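Local coordinates for OLD nuclease (Thermus scotoductus, PDB 6P74), which degrades linear and supercoiled double-stranded DNA in the 5'-to-3' direction with divalent metal ions and has DNA-stimulated ATPase activity, at residues V326-D329 with R333-V336. Numbering follows the deposited sequence.
Sequences VRKD and RVVV. With SO4 (sulfate ion), chain H.
Arg327 and Val335 form the hydrogen-bonded pair of an antiparallel ladder, Arg327 N giving to Val335 O at 3.1 Å and Val335 N to Arg327 O at 2.9 Å, with Val326–Val336 and Lys328–Val334 as the non-hydrogen-bonded pairs around it. On the face that carries Val326, Val334 and Val336, the valines pack: Val326 sends one methyl to each of two neighbours, CG1, anti to the backbone N (chi1 179°), meeting Val334 CG1 at 3.6 Å, while CG2 lies alongside Val336 CG2. The two strands make a beta hairpin at one margin of the mixed sheet of the ATPase domain, strand 334-337 being outermost within this chain; Val326 also lies close to Gly33 of the P-loop (Walker A), which probably binds ATP, and strand 13-19 meets Val334 and Val336. On the other face, a water bridges Arg327 NE and Val335 O, giving that carbonyl a second donor. Lys328 N, in a non-hydrogen-bonded pair, is directed away from Val334 and hydrogen-bonds sulfate O4 at 3.2 Å. At the turn, Asp329 N binds Arg333 O at 2.8 Å, and Arg333 N meets Asp329 OD1 at 3.3 Å from above the carboxylate plane; the same oxygen also accepts a hydrogen bond from Asp331 N. The Arg333 guanidinium leads away from Asp329, and its NH1 forms a salt bridge with Glu14 OE2.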
ATOM      1  N   VAL A 326      11.747   3.147  16.735  1.00 66.86           N
ATOM      2  CA  VAL A 326      11.854   3.834  15.447  1.00 71.23           C
ATOM      3  C   VAL A 326      11.046   5.123  15.518  1.00 77.18           C
ATOM      4  O   VAL A 326       9.871   5.100  15.902  1.00 77.27           O
ATOM      5  CB  VAL A 326      11.357   2.951  14.283  1.00 72.42           C
ATOM      6  CG1 VAL A 326      11.442   3.700  12.931  1.00 73.79           C
ATOM      7  CG2 VAL A 326      12.145   1.664  14.202  1.00 69.61           C
ATOM      8  N   ARG A 327      11.665   6.244  15.146  1.00 81.31           N
ATOM      9  CA  ARG A 327      10.935   7.506  15.155  1.00 82.94           C
ATOM     10  C   ARG A 327      11.683   8.547  14.333  1.00 88.49           C
ATOM     11  O   ARG A 327      12.858   8.368  13.990  1.00 89.35           O
ATOM     12  CB  ARG A 327      10.695   7.998  16.585  1.00 82.81           C
ATOM     13  CG  ARG A 327      11.860   8.647  17.214  1.00 82.09           C
ATOM     14  CD  ARG A 327      11.676   8.662  18.699  1.00 92.49           C
ATOM     15  NE  ARG A 327      12.894   8.162  19.305  1.00101.04           N
ATOM     16  CZ  ARG A 327      13.067   7.926  20.595  1.00 93.86           C
ATOM     17  NH1 ARG A 327      12.087   8.142  21.470  1.00 87.48           N
ATOM     18  NH2 ARG A 327      14.241   7.462  20.988  1.00 92.33           N
ATOM     19  N   LYS A 328      10.967   9.624  13.991  1.00 87.44           N
ATOM     20  CA  LYS A 328      11.529  10.719  13.212  1.00 88.94           C
ATOM     21  C   LYS A 328      12.064  11.791  14.154  1.00 93.73           C
ATOM     22  O   LYS A 328      11.411  12.146  15.139  1.00 94.74           O
ATOM     23  CB  LYS A 328      10.480  11.313  12.264  1.00 90.36           C
ATOM     24  CG  LYS A 328       9.998  10.351  11.170  1.00 83.05           C
ATOM     25  CD  LYS A 328       9.086  11.020  10.110  1.00 84.24           C
ATOM     26  CE  LYS A 328       8.658  10.004   9.013  1.00 80.95           C
ATOM     27  NZ  LYS A 328       8.051  10.589   7.776  1.00 92.64           N
ATOM     28  N   ASP A 329      13.267  12.290  13.867  1.00102.01           N
ATOM     29  CA  ASP A 329      13.885  13.307  14.709  1.00104.14           C
ATOM     30  C   ASP A 329      13.399  14.698  14.282  1.00113.03           C
ATOM     31  O   ASP A 329      12.507  14.844  13.437  1.00107.74           O
ATOM     32  CB  ASP A 329      15.416  13.164  14.698  1.00 99.05           C
ATOM     33  CG  ASP A 329      16.091  13.754  13.440  1.00105.15           C
ATOM     34  OD1 ASP A 329      15.427  14.358  12.561  1.00107.84           O
ATOM     35  OD2 ASP A 329      17.329  13.602  13.341  1.00107.26           O
ATOM     36  N   ARG A 333      13.868  12.869  10.068  1.00112.08           N
ATOM     37  CA  ARG A 333      14.858  11.855   9.744  1.00105.19           C
ATOM     38  C   ARG A 333      14.571  10.639  10.613  1.00 97.21           C
ATOM     39  O   ARG A 333      14.482  10.760  11.845  1.00 87.10           O
ATOM     40  CB  ARG A 333      16.267  12.403   9.979  1.00106.29           C
ATOM     41  CG  ARG A 333      17.362  11.359  10.019  1.00110.90           C
ATOM     42  CD  ARG A 333      18.480  11.676   9.034  1.00123.26           C
ATOM     43  NE  ARG A 333      19.419  10.556   8.926  1.00130.68           N
ATOM     44  CZ  ARG A 333      20.378  10.452   8.008  1.00135.20           C
ATOM     45  NH1 ARG A 333      20.538  11.402   7.094  1.00137.23           N
ATOM     46  NH2 ARG A 333      21.178   9.392   8.002  1.00135.43           N
ATOM     47  N   VAL A 334      14.406   9.470   9.982  1.00 89.69           N
ATOM     48  CA  VAL A 334      14.116   8.269  10.765  1.00 80.70           C
ATOM     49  C   VAL A 334      15.390   7.793  11.441  1.00 74.48           C
ATOM     50  O   VAL A 334      16.458   7.704  10.820  1.00 90.77           O
ATOM     51  CB  VAL A 334      13.493   7.156   9.914  1.00 74.84           C
ATOM     52  CG1 VAL A 334      13.204   5.949  10.811  1.00 69.10           C
ATOM     53  CG2 VAL A 334      12.216   7.632   9.289  1.00 77.62           C
ATOM     54  N   VAL A 335      15.265   7.492  12.717  1.00 70.46           N
ATOM     55  CA  VAL A 335      16.349   7.107  13.598  1.00 74.13           C
ATOM     56  C   VAL A 335      15.863   5.865  14.317  1.00 74.21           C
ATOM     57  O   VAL A 335      14.695   5.799  14.707  1.00 67.60           O
ATOM     58  CB  VAL A 335      16.684   8.252  14.586  1.00 75.32           C
ATOM     59  CG1 VAL A 335      17.549   7.776  15.729  1.00 69.00           C
ATOM     60  CG2 VAL A 335      17.358   9.400  13.835  1.00 84.03           C
ATOM     61  N   VAL A 336      16.722   4.859  14.436  1.00 77.79           N
ATOM     62  CA  VAL A 336      16.393   3.629  15.149  1.00 68.14           C
ATOM     63  C   VAL A 336      17.290   3.519  16.368  1.00 67.16           C
ATOM     64  O   VAL A 336      18.499   3.742  16.272  1.00 76.10           O
ATOM     65  CB  VAL A 336      16.564   2.394  14.257  1.00 69.49           C
ATOM     66  CG1 VAL A 336      16.165   1.138  15.028  1.00 64.90           C
ATOM     67  CG2 VAL A 336      15.774   2.551  12.981  1.00 74.94           C
TER
HETATM   68  S   SO4 H 607       7.877  11.046  16.326  1.00198.05           S
HETATM   69  O1  SO4 H 607       8.679  11.837  17.255  1.00197.65           O
HETATM   70  O2  SO4 H 607       7.975   9.648  16.718  1.00201.81           O
HETATM   71  O3  SO4 H 607       6.478  11.467  16.362  1.00195.21           O
HETATM   72  O4  SO4 H 607       8.400  11.204  14.974  1.00200.25           O
HETATM   73  O   HOH W   1      14.778   6.192  17.634  1.00 69.83           O